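Local coordinates for protein glutamine cyclotransferase (Xanthomonas campestris, PDB 3MBR) that probably converts N-terminal glutamine residues of peptides to pyroglutamate, as a glutaminyl cyclase built on a beta-propeller that binds a calcium ion, at residues R10-Y15 with E230-P235; G25-R30 with I70-D75; R74-Q79 with G87-L92. The protein carries 1 engineered substitution. One frame throughout, in Å; residues are numbered along the deposited sequence.

In the fold
The three contacts lie in one propeller: one inside the ring-closing blade, one between two successive blades, and one inside the second of these. Interaction 1 closes the ring, pairing a strand near the N-terminus with one near the C-terminus; interaction 2 joins the first strands of the two successive blades; interaction 3 is a hairpin. Interactions 2 and 3 have centres about 8 Å apart, share R74 and D75, and touch: V71 O lies 2.9 Å from I78 N, probably hydrogen-bonded, and L29 CD2 meets L92 CD1. Interaction 1 lies about 29 Å from interaction 3, centre to centre. Interaction 2 reaches the calcium site, with L26 as one of its protein ligands; the side chains of I231 and L77 are about 12 and 11 Å from the ion.

Interaction 1 (R10-Y15 with E230-P235); sequences RVVKRY and EIRLTP
R10, V11 and K13 pair with R232, I231 and E230 in the "velcro" closure of the beta-propeller, where a strand near the N-terminus completes the last blade. The two short strands run antiparallel at 154°. R10 and R232 form a hydrogen-bonded pair, with R10 N to R232 O and R232 N to R10 O both 2.9 Å. A classic beta bulge follows: V12 and K13 both face E230, whose O accepts V12 N at 2.8 Å and K13 N weakly. V12 is thereby directed at the other strand, and its CG2 lies over the centre of one face of the R232 guanidinium, 3.6 Å from CZ of R232. E230 is extended, with CG anti to the backbone N (chi1 179°), and both carboxylate oxygens are held. Y15 OH donates to E230 OE2 at 2.7 Å with ring and carboxylate planes only 12° apart, while R232 NH1 bonds E230 OE1 at 2.9 Å on its anti lone pair. This salt bridge may offset the like charge of R10, whose NH2 is 4.0 Å from R232 NE. Strand 9-16 edges the four-stranded blade; beyond 227-233, I231 pairs with L218 and E230 packs on R217 and F219.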
loop_
_atom_site.group_PDB
_atom_site.type_symbol
_atom_site.label_atom_id
_atom_site.label_comp_id
_atom_site.label_asym_id
_atom_site.label_seq_id
_atom_site.Cartn_x
_atom_site.Cartn_y
_atom_site.Cartn_z
ATOM N N ARG A 10 9.075 17.036 -0.877
ATOM C CA ARG A 10 8.486 18.072 -0.073
ATOM C C ARG A 10 7.072 17.736 0.295
ATOM O O ARG A 10 6.394 17.082 -0.451
ATOM C CB ARG A 10 8.551 19.430 -0.707
ATOM C CG ARG A 10 7.803 19.674 -1.855
ATOM C CD ARG A 10 7.982 21.207 -2.338
ATOM N NE ARG A 10 7.217 21.267 -3.564
ATOM C CZ ARG A 10 5.918 21.586 -3.670
ATOM N NH1 ARG A 10 5.212 22.000 -2.608
ATOM N NH2 ARG A 10 5.312 21.478 -4.880
ATOM N N VAL A 11 6.656 18.189 1.466
ATOM C CA VAL A 11 5.273 18.050 1.905
ATOM C C VAL A 11 4.491 19.173 1.239
ATOM O O VAL A 11 4.760 20.364 1.478
ATOM C CB VAL A 11 5.133 18.080 3.421
ATOM C CG1 VAL A 11 3.725 18.101 3.866
ATOM C CG2 VAL A 11 5.883 16.887 4.076
ATOM N N VAL A 12 3.533 18.808 0.407
ATOM C CA VAL A 12 2.632 19.759 -0.221
ATOM C C VAL A 12 1.554 20.202 0.796
ATOM O O VAL A 12 1.247 21.410 0.934
ATOM C CB VAL A 12 1.951 19.114 -1.494
ATOM C CG1 VAL A 12 0.896 20.017 -2.113
ATOM C CG2 VAL A 12 2.951 18.620 -2.505
ATOM N N LYS A 13 0.898 19.237 1.414
ATOM C CA LYS A 13 -0.245 19.490 2.234
ATOM C C LYS A 13 -0.428 18.400 3.265
ATOM O O LYS A 13 -0.153 17.254 2.951
ATOM C CB LYS A 13 -1.518 19.647 1.334
ATOM C CG LYS A 13 -2.686 20.156 2.063
ATOM C CD LYS A 13 -3.732 20.601 0.979
ATOM C CE LYS A 13 -5.071 20.986 1.602
ATOM N NZ LYS A 13 -6.063 21.568 0.560
ATOM N N ARG A 14 -0.907 18.796 4.449
ATOM C CA ARG A 14 -1.250 17.822 5.519
ATOM C C ARG A 14 -2.721 17.769 5.524
ATOM O O ARG A 14 -3.395 18.832 5.490
ATOM C CB ARG A 14 -0.705 18.257 6.896
ATOM C CG ARG A 14 0.804 18.395 6.788
ATOM C CD ARG A 14 1.475 19.085 8.033
ATOM N NE ARG A 14 2.912 19.302 7.705
ATOM C CZ ARG A 14 3.959 18.696 8.278
ATOM N NH1 ARG A 14 3.806 17.879 9.347
ATOM N NH2 ARG A 14 5.185 18.951 7.802
ATOM N N TYR A 15 -3.259 16.582 5.673
ATOM C CA TYR A 15 -4.719 16.348 5.764
ATOM C C TYR A 15 -4.978 15.578 7.060
ATOM O O TYR A 15 -4.141 14.830 7.496
ATOM C CB TYR A 15 -5.160 15.472 4.578
ATOM C CG TYR A 15 -4.910 16.061 3.221
ATOM C CD1 TYR A 15 -3.693 15.908 2.586
ATOM C CD2 TYR A 15 -5.954 16.779 2.589
ATOM C CE1 TYR A 15 -3.475 16.453 1.334
ATOM C CE2 TYR A 15 -5.734 17.340 1.291
ATOM C CZ TYR A 15 -4.485 17.126 0.670
ATOM O OH TYR A 15 -4.329 17.595 -0.643
ATOM N N GLU A 230 0.285 14.749 1.514
ATOM C CA GLU A 230 0.550 14.780 0.060
ATOM C C GLU A 230 1.993 15.226 -0.061
ATOM O O GLU A 230 2.372 16.259 0.475
ATOM C CB GLU A 230 -0.395 15.816 -0.619
ATOM C CG GLU A 230 -0.166 15.921 -2.116
ATOM C CD GLU A 230 -1.118 16.898 -2.777
ATOM O OE1 GLU A 230 -0.832 17.253 -3.930
ATOM O OE2 GLU A 230 -2.133 17.279 -2.149
ATOM N N ILE A 231 2.780 14.458 -0.792
ATOM C CA ILE A 231 4.219 14.749 -0.963
ATOM C C ILE A 231 4.562 14.807 -2.475
ATOM O O ILE A 231 3.953 14.108 -3.270
ATOM C CB ILE A 231 5.065 13.717 -0.248
ATOM C CG1 ILE A 231 4.912 12.348 -0.829
ATOM C CG2 ILE A 231 4.840 13.689 1.277
ATOM C CD1 ILE A 231 5.957 11.354 -0.262
ATOM N N ARG A 232 5.511 15.682 -2.791
ATOM C CA ARG A 232 5.964 15.775 -4.161
ATOM C C ARG A 232 7.447 15.337 -4.196
ATOM O O ARG A 232 8.245 15.875 -3.434
ATOM C CB ARG A 232 5.782 17.219 -4.664
ATOM C CG ARG A 232 5.936 17.369 -6.238
ATOM C CD ARG A 232 4.516 17.155 -6.838
ATOM N NE ARG A 232 3.583 18.265 -6.562
ATOM C CZ ARG A 232 2.321 18.234 -5.997
ATOM N NH1 ARG A 232 1.576 17.073 -5.520
ATOM N NH2 ARG A 232 1.817 19.508 -5.957
ATOM N N LEU A 233 7.814 14.339 -4.994
ATOM C CA LEU A 233 9.201 13.873 -5.074
ATOM C C LEU A 233 10.057 14.858 -5.871
ATOM O O LEU A 233 9.592 15.419 -6.889
ATOM C CB LEU A 233 9.289 12.533 -5.761
ATOM C CG LEU A 233 8.431 11.427 -5.053
ATOM C CD1 LEU A 233 8.756 10.075 -5.672
ATOM C CD2 LEU A 233 8.711 11.395 -3.508
ATOM N N THR A 234 11.281 15.123 -5.408
ATOM C CA THR A 234 12.195 16.024 -6.141
ATOM C C THR A 234 12.904 15.243 -7.219
ATOM O O THR A 234 13.454 14.232 -6.929
ATOM C CB THR A 234 13.235 16.539 -5.126
ATOM O OG1 THR A 234 12.506 17.209 -4.091
ATOM C CG2 THR A 234 14.307 17.491 -5.779
ATOM N N PRO A 235 12.939 15.732 -8.478
ATOM C CA PRO A 235 13.611 14.955 -9.552
ATOM C C PRO A 235 15.057 14.642 -9.126
ATOM O O PRO A 235 15.714 15.515 -8.536
ATOM C CB PRO A 235 13.591 15.951 -10.744
ATOM C CG PRO A 235 12.266 16.749 -10.471
ATOM C CD PRO A 235 12.274 16.950 -9.006
#

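Interaction 2 (G25-R30 with I70-D75); sequences GLFYLR and IVAWRD. With CA (calcium ion), chain B.
L26 O binds the calcium ion at 2.3 Å, and the same ion holds a water at 2.4 Å that also reaches across to I70 O, 2.8 Å from the water oxygen. E154 OE1, L155 O, E156 OE2 and I209 O supply the other ligands, making six oxygens around the metal. No direct hydrogen bond joins 25-30 to 70-75: the strands run at 27° to each other, and the axes of the short strands approach no closer than 6.3 Å, so side chains fill the space between them. F27 carries most of this packing. A72 N lies 3.6 Å above the plane of the F27 ring, over one face and offset toward the rim. F27 CE1 touches A72 CB at 3.5 Å, and F27 CE2 comes equally close to V71 C. The I70 side chain crosses that of F27 at about a right angle, its CD1 3.7 Å from CE2 of the ring. L29 adds CD2 against A72 CB. At the exposed end a second water donates to R74 O at 2.6 Å and accepts a weak bond from R30 NH2. The two strands are each the first of their own blade and line the centre of the propeller. F27 also meets the ring of Y34 on strand 32-37 and packs on L77 of strand 76-81, which I70 touches too.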
loop_
_atom_site.group_PDB
_atom_site.type_symbol
_atom_site.label_atom_id
_atom_site.label_comp_id
_atom_site.label_asym_id
_atom_site.label_seq_id
_atom_site.Cartn_x
_atom_site.Cartn_y
_atom_site.Cartn_z
ATOM N N GLY A 25 -3.241 -0.677 4.066
ATOM C CA GLY A 25 -3.104 -0.460 2.610
ATOM C C GLY A 25 -3.933 0.732 2.229
ATOM O O GLY A 25 -4.889 1.118 2.985
ATOM N N LEU A 26 -3.605 1.356 1.110
ATOM C CA LEU A 26 -4.310 2.595 0.738
ATOM C C LEU A 26 -4.274 2.751 -0.776
ATOM O O LEU A 26 -3.252 2.404 -1.418
ATOM C CB LEU A 26 -3.521 3.787 1.367
ATOM C CG LEU A 26 -4.189 5.171 1.338
ATOM C CD1 LEU A 26 -5.289 5.293 2.357
ATOM C CD2 LEU A 26 -3.087 6.235 1.602
ATOM N N PHE A 27 -5.376 3.267 -1.340
ATOM C CA PHE A 27 -5.306 3.684 -2.763
ATOM C C PHE A 27 -6.207 4.853 -2.973
ATOM O O PHE A 27 -7.025 5.186 -2.046
ATOM C CB PHE A 27 -5.564 2.541 -3.746
ATOM C CG PHE A 27 -6.953 1.969 -3.710
ATOM C CD1 PHE A 27 -8.004 2.612 -4.375
ATOM C CD2 PHE A 27 -7.217 0.740 -3.069
ATOM C CE1 PHE A 27 -9.344 2.051 -4.401
ATOM C CE2 PHE A 27 -8.564 0.206 -3.092
ATOM C CZ PHE A 27 -9.593 0.852 -3.772
ATOM N N TYR A 28 -6.147 5.512 -4.085
ATOM C CA TYR A 28 -6.970 6.672 -4.347
ATOM C C TYR A 28 -7.766 6.363 -5.617
ATOM O O TYR A 28 -7.258 5.819 -6.626
ATOM C CB TYR A 28 -6.050 7.863 -4.634
ATOM C CG TYR A 28 -6.749 9.116 -5.091
ATOM C CD1 TYR A 28 -7.116 9.269 -6.412
ATOM C CD2 TYR A 28 -7.097 10.085 -4.206
ATOM C CE1 TYR A 28 -7.761 10.406 -6.894
ATOM C CE2 TYR A 28 -7.744 11.271 -4.670
ATOM C CZ TYR A 28 -8.061 11.372 -6.014
ATOM O OH TYR A 28 -8.666 12.539 -6.489
ATOM N N LEU A 29 -9.023 6.765 -5.595
ATOM C CA LEU A 29 -9.801 6.561 -6.803
ATOM C C LEU A 29 -10.928 7.581 -6.906
ATOM O O LEU A 29 -11.698 7.698 -5.937
ATOM C CB LEU A 29 -10.417 5.095 -6.778
ATOM C CG LEU A 29 -11.319 4.821 -7.999
ATOM C CD1 LEU A 29 -10.433 4.822 -9.159
ATOM C CD2 LEU A 29 -11.967 3.387 -7.713
ATOM N N ARG A 30 -10.989 8.315 -8.042
ATOM C CA ARG A 30 -12.124 9.254 -8.314
ATOM C C ARG A 30 -12.368 10.174 -7.104
ATOM O O ARG A 30 -13.525 10.413 -6.666
ATOM C CB ARG A 30 -13.427 8.456 -8.567
ATOM C CG ARG A 30 -13.945 8.105 -9.960
ATOM C CD ARG A 30 -13.105 7.235 -10.878
ATOM N NE ARG A 30 -13.401 5.773 -11.043
ATOM C CZ ARG A 30 -14.295 5.013 -10.397
ATOM N NH1 ARG A 30 -15.129 5.503 -9.490
ATOM N NH2 ARG A 30 -14.344 3.725 -10.672
ATOM N N ILE A 70 -4.877 -3.642 -0.248
ATOM C CA ILE A 70 -6.051 -3.466 -1.117
ATOM C C ILE A 70 -5.640 -2.777 -2.406
ATOM O O ILE A 70 -4.699 -1.990 -2.420
ATOM C CB ILE A 70 -7.155 -2.658 -0.421
ATOM C CG1 ILE A 70 -6.563 -1.331 0.127
ATOM C CG2 ILE A 70 -7.848 -3.522 0.717
ATOM C CD1 ILE A 70 -7.706 -0.345 0.490
ATOM N N VAL A 71 -6.446 -3.007 -3.456
ATOM C CA VAL A 71 -6.257 -2.323 -4.719
ATOM C C VAL A 71 -7.570 -2.217 -5.449
ATOM O O VAL A 71 -8.447 -3.068 -5.229
ATOM C CB VAL A 71 -5.225 -3.145 -5.585
ATOM C CG1 VAL A 71 -5.795 -4.553 -5.903
ATOM C CG2 VAL A 71 -4.780 -2.439 -6.801
ATOM N N ALA A 72 -7.763 -1.235 -6.290
ATOM C CA ALA A 72 -8.935 -1.203 -7.161
ATOM C C ALA A 72 -8.604 -1.816 -8.516
ATOM O O ALA A 72 -7.465 -1.580 -9.046
ATOM C CB ALA A 72 -9.315 0.292 -7.389
ATOM N N TRP A 73 -9.573 -2.486 -9.090
ATOM C CA TRP A 73 -9.463 -3.015 -10.467
ATOM C C TRP A 73 -10.800 -2.877 -11.102
ATOM O O TRP A 73 -11.733 -3.560 -10.691
ATOM C CB TRP A 73 -8.982 -4.478 -10.503
ATOM C CG TRP A 73 -8.851 -4.922 -11.946
ATOM C CD1 TRP A 73 -9.709 -5.631 -12.661
ATOM C CD2 TRP A 73 -7.797 -4.561 -12.823
ATOM N NE1 TRP A 73 -9.276 -5.775 -13.915
ATOM C CE2 TRP A 73 -8.098 -5.103 -14.066
ATOM C CE3 TRP A 73 -6.605 -3.848 -12.652
ATOM C CZ2 TRP A 73 -7.252 -4.985 -15.176
ATOM C CZ3 TRP A 73 -5.725 -3.710 -13.800
ATOM C CH2 TRP A 73 -6.095 -4.260 -15.030
ATOM N N ARG A 74 -10.950 -1.929 -12.076
ATOM C CA ARG A 74 -12.232 -1.727 -12.703
ATOM C C ARG A 74 -13.307 -1.425 -11.643
ATOM O O ARG A 74 -13.147 -0.449 -10.884
ATOM C CB ARG A 74 -12.619 -2.922 -13.614
ATOM C CG ARG A 74 -11.542 -3.046 -14.694
ATOM C CD ARG A 74 -11.893 -3.904 -15.875
ATOM N NE ARG A 74 -10.681 -3.996 -16.692
ATOM C CZ ARG A 74 -10.412 -3.245 -17.765
ATOM N NH1 ARG A 74 -11.297 -2.325 -18.193
ATOM N NH2 ARG A 74 -9.256 -3.435 -18.422
ATOM N N ASP A 75 -14.337 -2.265 -11.543
ATOM C CA ASP A 75 -15.470 -2.021 -10.650
ATOM C C ASP A 75 -15.280 -2.778 -9.327
ATOM O O ASP A 75 -16.233 -2.844 -8.521
ATOM C CB ASP A 75 -16.794 -2.518 -11.310
ATOM C CG ASP A 75 -16.775 -4.055 -11.644
ATOM O OD1 ASP A 75 -17.874 -4.688 -11.587
ATOM O OD2 ASP A 75 -15.709 -4.654 -12.027
HETATM CA CA CA B . -1.197 1.641 -2.103
HETATM O O HOH W 1 -11.713 1.658 -11.349
HETATM O O HOH W 2 -2.494 -0.262 -2.865
#

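Interaction 3 (R74-Q79 with G87-L92); sequences RDRLIQ and GFVYDL
Y90 leans along L77 and ends on Q79, across an antiparallel hairpin whose strands run at 160°. From CB, its CG lies anti to the carbonyl carbon (chi1 -59°), and the ring brings its edge to the opposing strand. CD1 of Y90 is 3.6 Å from L77 O, which lies in the ring plane and already accepts Y90 N; the same CD1 packs on L77 CD2. CE1 of Y90 then passes Q79 CB and comes 3.4 Å from Q79 OE1. At the tip, Y90 OH donates to Q79 OE1 at 2.8 Å, almost straight out along the amide C=O (C=O...O angle 172°). The extended Q79 chain carries its carbonyl to that point, while Q79 NE2 bonds weakly to S36 OG. Paired backbone bonds at L77/Y90 and Q79/F88 fix the register, and L92 N to D75 O extends the ladder. L92 lays CD2 across L77, 4.0 Å from its CB. Elsewhere, V89 CG1 meets R76 CD at 3.7 Å and sits at the edge of the guanidinium. R76 makes two salt bridges, NH1 with D75 OD2 at 3.3 Å and NH2 with D132 OD2. D75 OD1 and D91 OD1 stand 4.5 Å apart, with two waters donating to both and a third linking D91 OD1 to D75 O; D91 OD2 is hydrogen-bonded to T94 OG1. Water protons, and the R76 charge at D75, would probably ease the repulsion of these carboxylates, whereas the buried Y90 hydroxyl is satisfied within the hairpin by a neutral amide.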
loop_
_atom_site.group_PDB
_atom_site.type_symbol
_atom_site.label_atom_id
_atom_site.label_comp_id
_atom_site.label_asym_id
_atom_site.label_seq_id
_atom_site.Cartn_x
_atom_site.Cartn_y
_atom_site.Cartn_z
ATOM N N ARG A 74 -10.950 -1.929 -12.076
ATOM C CA ARG A 74 -12.232 -1.727 -12.703
ATOM C C ARG A 74 -13.307 -1.425 -11.643
ATOM O O ARG A 74 -13.147 -0.449 -10.884
ATOM C CB ARG A 74 -12.619 -2.922 -13.614
ATOM C CG ARG A 74 -11.542 -3.046 -14.694
ATOM C CD ARG A 74 -11.893 -3.904 -15.875
ATOM N NE ARG A 74 -10.681 -3.996 -16.692
ATOM C CZ ARG A 74 -10.412 -3.245 -17.765
ATOM N NH1 ARG A 74 -11.297 -2.325 -18.193
ATOM N NH2 ARG A 74 -9.256 -3.435 -18.422
ATOM N N ASP A 75 -14.337 -2.265 -11.543
ATOM C CA ASP A 75 -15.470 -2.021 -10.650
ATOM C C ASP A 75 -15.280 -2.778 -9.327
ATOM O O ASP A 75 -16.233 -2.844 -8.521
ATOM C CB ASP A 75 -16.794 -2.518 -11.310
ATOM C CG ASP A 75 -16.775 -4.055 -11.644
ATOM O OD1 ASP A 75 -17.874 -4.688 -11.587
ATOM O OD2 ASP A 75 -15.709 -4.654 -12.027
ATOM N N ARG A 76 -14.093 -3.345 -9.125
ATOM C CA ARG A 76 -13.809 -4.204 -7.967
ATOM C C ARG A 76 -12.759 -3.638 -7.013
ATOM O O ARG A 76 -11.845 -2.922 -7.437
ATOM C CB ARG A 76 -13.315 -5.625 -8.427
ATOM C CG ARG A 76 -14.377 -6.214 -9.357
ATOM C CD ARG A 76 -14.211 -7.556 -9.829
ATOM N NE ARG A 76 -13.009 -7.916 -10.561
ATOM C CZ ARG A 76 -12.789 -7.768 -11.883
ATOM N NH1 ARG A 76 -13.614 -7.110 -12.686
ATOM N NH2 ARG A 76 -11.671 -8.256 -12.388
ATOM N N LEU A 77 -12.866 -4.053 -5.753
ATOM C CA LEU A 77 -11.830 -3.817 -4.742
ATOM C C LEU A 77 -11.316 -5.152 -4.302
ATOM O O LEU A 77 -12.082 -6.014 -3.886
ATOM C CB LEU A 77 -12.367 -2.971 -3.595
ATOM C CG LEU A 77 -11.369 -2.427 -2.611
ATOM C CD1 LEU A 77 -12.046 -1.306 -1.883
ATOM C CD2 LEU A 77 -10.904 -3.447 -1.642
ATOM N N ILE A 78 -10.025 -5.370 -4.474
ATOM C CA ILE A 78 -9.413 -6.700 -4.135
ATOM C C ILE A 78 -8.601 -6.542 -2.873
ATOM O O ILE A 78 -7.842 -5.585 -2.761
ATOM C CB ILE A 78 -8.547 -7.180 -5.369
ATOM C CG1 ILE A 78 -9.450 -7.275 -6.608
ATOM C CG2 ILE A 78 -7.871 -8.488 -5.024
ATOM C CD1 ILE A 78 -8.798 -7.472 -7.882
ATOM N N GLN A 79 -8.758 -7.494 -1.946
ATOM C CA GLN A 79 -8.065 -7.380 -0.674
ATOM C C GLN A 79 -7.413 -8.685 -0.285
ATOM O O GLN A 79 -7.993 -9.765 -0.480
ATOM C CB GLN A 79 -9.096 -7.001 0.386
ATOM C CG GLN A 79 -8.453 -6.799 1.790
ATOM C CD GLN A 79 -9.403 -6.339 2.828
ATOM O OE1 GLN A 79 -10.556 -6.728 2.854
ATOM N NE2 GLN A 79 -8.917 -5.490 3.739
ATOM N N GLY A 87 -8.230 -14.258 0.069
ATOM C CA GLY A 87 -8.475 -12.906 -0.390
ATOM C C GLY A 87 -9.928 -12.714 -0.701
ATOM O O GLY A 87 -10.662 -13.672 -0.876
ATOM N N PHE A 88 -10.349 -11.471 -0.823
ATOM C CA PHE A 88 -11.740 -11.120 -1.105
ATOM C C PHE A 88 -11.840 -10.129 -2.228
ATOM O O PHE A 88 -10.917 -9.295 -2.431
ATOM C CB PHE A 88 -12.316 -10.513 0.183
ATOM C CG PHE A 88 -12.302 -11.591 1.336
ATOM C CD1 PHE A 88 -11.482 -11.472 2.432
ATOM C CD2 PHE A 88 -12.987 -12.776 1.149
ATOM C CE1 PHE A 88 -11.490 -12.424 3.488
ATOM C CE2 PHE A 88 -12.948 -13.822 2.154
ATOM C CZ PHE A 88 -12.146 -13.628 3.280
ATOM N N VAL A 89 -12.921 -10.231 -2.942
ATOM C CA VAL A 89 -13.195 -9.232 -3.969
ATOM C C VAL A 89 -14.518 -8.612 -3.609
ATOM O O VAL A 89 -15.495 -9.365 -3.430
ATOM C CB VAL A 89 -13.276 -9.881 -5.409
ATOM C CG1 VAL A 89 -13.658 -8.848 -6.458
ATOM C CG2 VAL A 89 -11.989 -10.700 -5.764
ATOM N N TYR A 90 -14.557 -7.283 -3.528
ATOM C CA TYR A 90 -15.772 -6.551 -3.226
ATOM C C TYR A 90 -16.238 -5.827 -4.473
ATOM O O TYR A 90 -15.403 -5.417 -5.273
ATOM C CB TYR A 90 -15.497 -5.447 -2.142
ATOM C CG TYR A 90 -14.964 -5.940 -0.836
ATOM C CD1 TYR A 90 -13.627 -6.183 -0.673
ATOM C CD2 TYR A 90 -15.796 -6.149 0.255
ATOM C CE1 TYR A 90 -13.100 -6.616 0.529
ATOM C CE2 TYR A 90 -15.276 -6.624 1.524
ATOM C CZ TYR A 90 -13.902 -6.836 1.639
ATOM O OH TYR A 90 -13.269 -7.252 2.823
ATOM N N ASP A 91 -17.551 -5.611 -4.592
ATOM C CA ASP A 91 -18.011 -4.585 -5.546
ATOM C C ASP A 91 -17.581 -3.247 -4.947
ATOM O O ASP A 91 -17.876 -2.946 -3.780
ATOM C CB ASP A 91 -19.528 -4.656 -5.617
ATOM C CG ASP A 91 -20.132 -3.577 -6.474
ATOM O OD1 ASP A 91 -19.969 -3.680 -7.718
ATOM O OD2 ASP A 91 -20.845 -2.690 -5.923
ATOM N N LEU A 92 -16.865 -2.447 -5.714
ATOM C CA LEU A 92 -16.355 -1.191 -5.237
ATOM C C LEU A 92 -17.443 -0.230 -4.787
ATOM O O LEU A 92 -17.343 0.379 -3.719
ATOM C CB LEU A 92 -15.620 -0.542 -6.393
ATOM C CG LEU A 92 -14.181 -0.163 -6.426
ATOM C CD1 LEU A 92 -14.094 0.837 -7.572
ATOM C CD2 LEU A 92 -13.728 0.455 -5.196
HETATM O O HOH W 3 -18.376 -1.023 -8.338
HETATM O O HOH W 4 -18.265 -5.905 -9.076
HETATM O O HOH W 5 -20.494 -3.904 -10.940
#